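Local coordinates for protein cytochrome c-555 (Chlorobium tepidum, PDB 4J20) that carries electrons through a single covalently bound heme as a basic c-type cytochrome of green sulfur bacteria, its role in photosynthesis not being established, at residues Q42-L47 with N78-M83. The protein carries 2 engineered substitutions. Residues are numbered along the deposited sequence; the frame is centred on the assembly and turned at random.
With HEB (heme b/c), chain I; SO4 (sulfate ion), chain C.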
# COMPACT_ATOMS: atom_id res chain seq x y z
N GLN A 42 2.87 -12.12 2.81
CA GLN A 42 3.25 -11.63 4.12
C GLN A 42 2.04 -11.45 5.00
O GLN A 42 2.18 -11.35 6.22
CB GLN A 42 4.02 -10.33 4.05
CG GLN A 42 5.34 -10.43 3.35
CD GLN A 42 6.01 -9.13 3.29
OE1 GLN A 42 5.55 -8.24 2.58
NE2 GLN A 42 7.04 -8.96 4.09
N GLY A 43 0.84 -11.30 4.38
CA GLY A 43 -0.41 -11.05 5.07
C GLY A 43 -0.62 -9.57 5.35
O GLY A 43 0.31 -8.75 5.31
N MET A 44 -1.88 -9.23 5.57
CA MET A 44 -2.27 -7.85 5.76
C MET A 44 -1.66 -7.21 6.96
O MET A 44 -1.30 -6.03 6.92
CB MET A 44 -3.80 -7.69 5.77
CG MET A 44 -4.42 -7.89 4.40
SD MET A 44 -4.05 -6.52 3.24
CE MET A 44 -4.87 -5.13 4.02
N ASN A 45 -1.58 -7.90 8.08
CA ASN A 45 -1.02 -7.29 9.27
C ASN A 45 0.38 -6.72 8.99
O ASN A 45 0.67 -5.58 9.33
CB ASN A 45 -1.02 -8.26 10.44
CG ASN A 45 -0.55 -7.61 11.70
OD1 ASN A 45 0.56 -7.82 12.16
ND2 ASN A 45 -1.38 -6.74 12.24
N THR A 46 1.22 -7.50 8.35
CA THR A 46 2.58 -7.07 8.04
C THR A 46 2.54 -5.99 6.96
O THR A 46 3.25 -4.99 7.09
CB THR A 46 3.41 -8.23 7.57
OG1 THR A 46 3.63 -9.09 8.69
CG2 THR A 46 4.73 -7.79 7.02
N LEU A 47 1.74 -6.16 5.89
CA LEU A 47 1.72 -5.12 4.87
C LEU A 47 1.32 -3.76 5.46
O LEU A 47 1.91 -2.73 5.12
CB LEU A 47 0.76 -5.49 3.72
CG LEU A 47 1.19 -6.67 2.86
CD1 LEU A 47 0.13 -7.03 1.86
CD2 LEU A 47 2.49 -6.38 2.15
N ASN A 78 -6.86 0.55 4.85
CA ASN A 78 -7.91 0.42 3.85
C ASN A 78 -7.35 0.59 2.45
O ASN A 78 -7.74 -0.12 1.51
CB ASN A 78 -9.08 1.38 4.09
CG ASN A 78 -9.88 1.01 5.31
OD1 ASN A 78 -9.85 -0.12 5.77
ND2 ASN A 78 -10.62 1.97 5.84
N ALA A 79 -6.41 1.53 2.29
CA ALA A 79 -5.72 1.70 1.01
C ALA A 79 -4.91 0.46 0.65
O ALA A 79 -4.91 0.03 -0.52
CB ALA A 79 -4.85 2.93 1.04
N VAL A 80 -4.24 -0.16 1.63
CA VAL A 80 -3.51 -1.39 1.35
C VAL A 80 -4.48 -2.45 0.87
O VAL A 80 -4.21 -3.19 -0.09
CB VAL A 80 -2.73 -1.88 2.62
CG1 VAL A 80 -2.09 -3.25 2.34
CG2 VAL A 80 -1.65 -0.87 3.05
N ALA A 81 -5.64 -2.56 1.51
CA ALA A 81 -6.65 -3.56 1.13
C ALA A 81 -7.08 -3.35 -0.31
O ALA A 81 -7.25 -4.31 -1.06
CB ALA A 81 -7.84 -3.52 2.08
N TYR A 82 -7.28 -2.08 -0.68
CA TYR A 82 -7.60 -1.79 -2.06
C TYR A 82 -6.50 -2.25 -3.01
O TYR A 82 -6.75 -2.93 -4.01
CB TYR A 82 -7.87 -0.29 -2.22
CG TYR A 82 -8.14 0.08 -3.65
CD1 TYR A 82 -9.34 -0.25 -4.25
CD2 TYR A 82 -7.16 0.68 -4.41
CE1 TYR A 82 -9.56 0.04 -5.59
CE2 TYR A 82 -7.38 0.95 -5.79
CZ TYR A 82 -8.59 0.65 -6.33
OH TYR A 82 -8.83 0.96 -7.67
N MET A 83 -5.27 -1.88 -2.70
CA MET A 83 -4.11 -2.24 -3.55
C MET A 83 -4.00 -3.76 -3.70
O MET A 83 -3.80 -4.27 -4.83
CB MET A 83 -2.85 -1.71 -2.93
CG MET A 83 -2.81 -0.18 -2.94
SD MET A 83 -1.53 0.56 -1.89
CE MET A 83 -0.07 0.09 -2.81
FE HEB I . 4.08 2.31 -0.88
CHA HEB I . 5.79 -0.62 -0.84
CHB HEB I . 1.35 0.75 0.48
CHC HEB I . 2.43 5.27 -0.75
CHD HEB I . 6.67 3.83 -2.49
NA HEB I . 3.66 0.44 -0.27
C1A HEB I . 4.50 -0.67 -0.37
C2A HEB I . 3.78 -1.82 0.10
C3A HEB I . 2.56 -1.44 0.43
C4A HEB I . 2.47 -0.03 0.21
CMA HEB I . 1.43 -2.29 0.98
CAA HEB I . 4.37 -3.24 0.12
CBA HEB I . 4.80 -3.64 1.54
CGA HEB I . 5.47 -4.98 1.63
O1A HEB I . 5.78 -5.64 0.59
O2A HEB I . 5.76 -5.37 2.79
NB HEB I . 2.25 2.90 -0.28
C1B HEB I . 1.26 2.11 0.30
C2B HEB I . 0.16 2.92 0.72
C3B HEB I . 0.45 4.18 0.35
C4B HEB I . 1.76 4.20 -0.25
CMB HEB I . -1.08 2.34 1.33
CAB HEB I . -0.37 5.44 0.52
CBB HEB I . -0.85 5.67 1.96
NC HEB I . 4.47 4.16 -1.54
C1C HEB I . 3.66 5.27 -1.36
C2C HEB I . 4.30 6.43 -1.91
C3C HEB I . 5.46 6.02 -2.45
C4C HEB I . 5.60 4.63 -2.18
CMC HEB I . 3.63 7.80 -1.97
CAC HEB I . 6.48 6.82 -3.24
CBC HEB I . 7.08 8.04 -2.54
ND HEB I . 5.89 1.71 -1.53
C1D HEB I . 6.83 2.51 -2.17
C2D HEB I . 7.98 1.74 -2.52
C3D HEB I . 7.72 0.40 -2.03
C4D HEB I . 6.41 0.45 -1.43
CMD HEB I . 9.23 2.19 -3.23
CAD HEB I . 8.61 -0.82 -2.15
CBD HEB I . 9.67 -0.93 -1.03
CGD HEB I . 10.48 -2.15 -1.19
O1D HEB I . 9.91 -3.25 -1.12
O2D HEB I . 11.66 -2.07 -1.45
S SO4 C . -3.09 -11.63 8.05
O1 SO4 C . -3.22 -10.38 8.83
O2 SO4 C . -3.97 -12.64 8.62
O3 SO4 C . -3.57 -11.35 6.64
O4 SO4 C . -1.63 -11.93 8.19
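M44 lays its thioether alongside V80, the two side chains running past each other in opposite directions, and its CE reaches CG1 of V80 at 3.8 Å. Bends at chi2 (-71°) and chi3 (-64°) curl the chain back so that CE also lies 3.7 Å from A81 N and 3.9 Å from A81 CB, resting against the backbone and methyl of A81 with no hydrogen bond between the segments. L47 adds its CB, 3.9 Å from V80 CG1. V80 illustrates how one branched residue serves two surfaces: with CG1 anti to the backbone N (chi1 174°), that methyl faces the other helix while CG2 packs 3.7 Å from the heme methyl CMB. L47 does likewise, its CD2 pressing on the propionate carbon CGA of the heme at 3.3 Å. The end of the Q42 side chain lies beside the same propionate; an alanine here would probably leave that carboxylate without the polar group now next to it. A sulfate, probably from the crystallisation liquor, takes hydrogen bonds from the backbone N atoms of M44 and N45 at the first turn of the helix, next to G43 at the N-cap. This small apolar seam thus joins the beginning of helix 44-53 to the C-terminal helix 73-85 along the heme edge that carries CMB and this propionate, while helix 5-15 packs against A79, Y82 and M83, as in the cytochrome c fold.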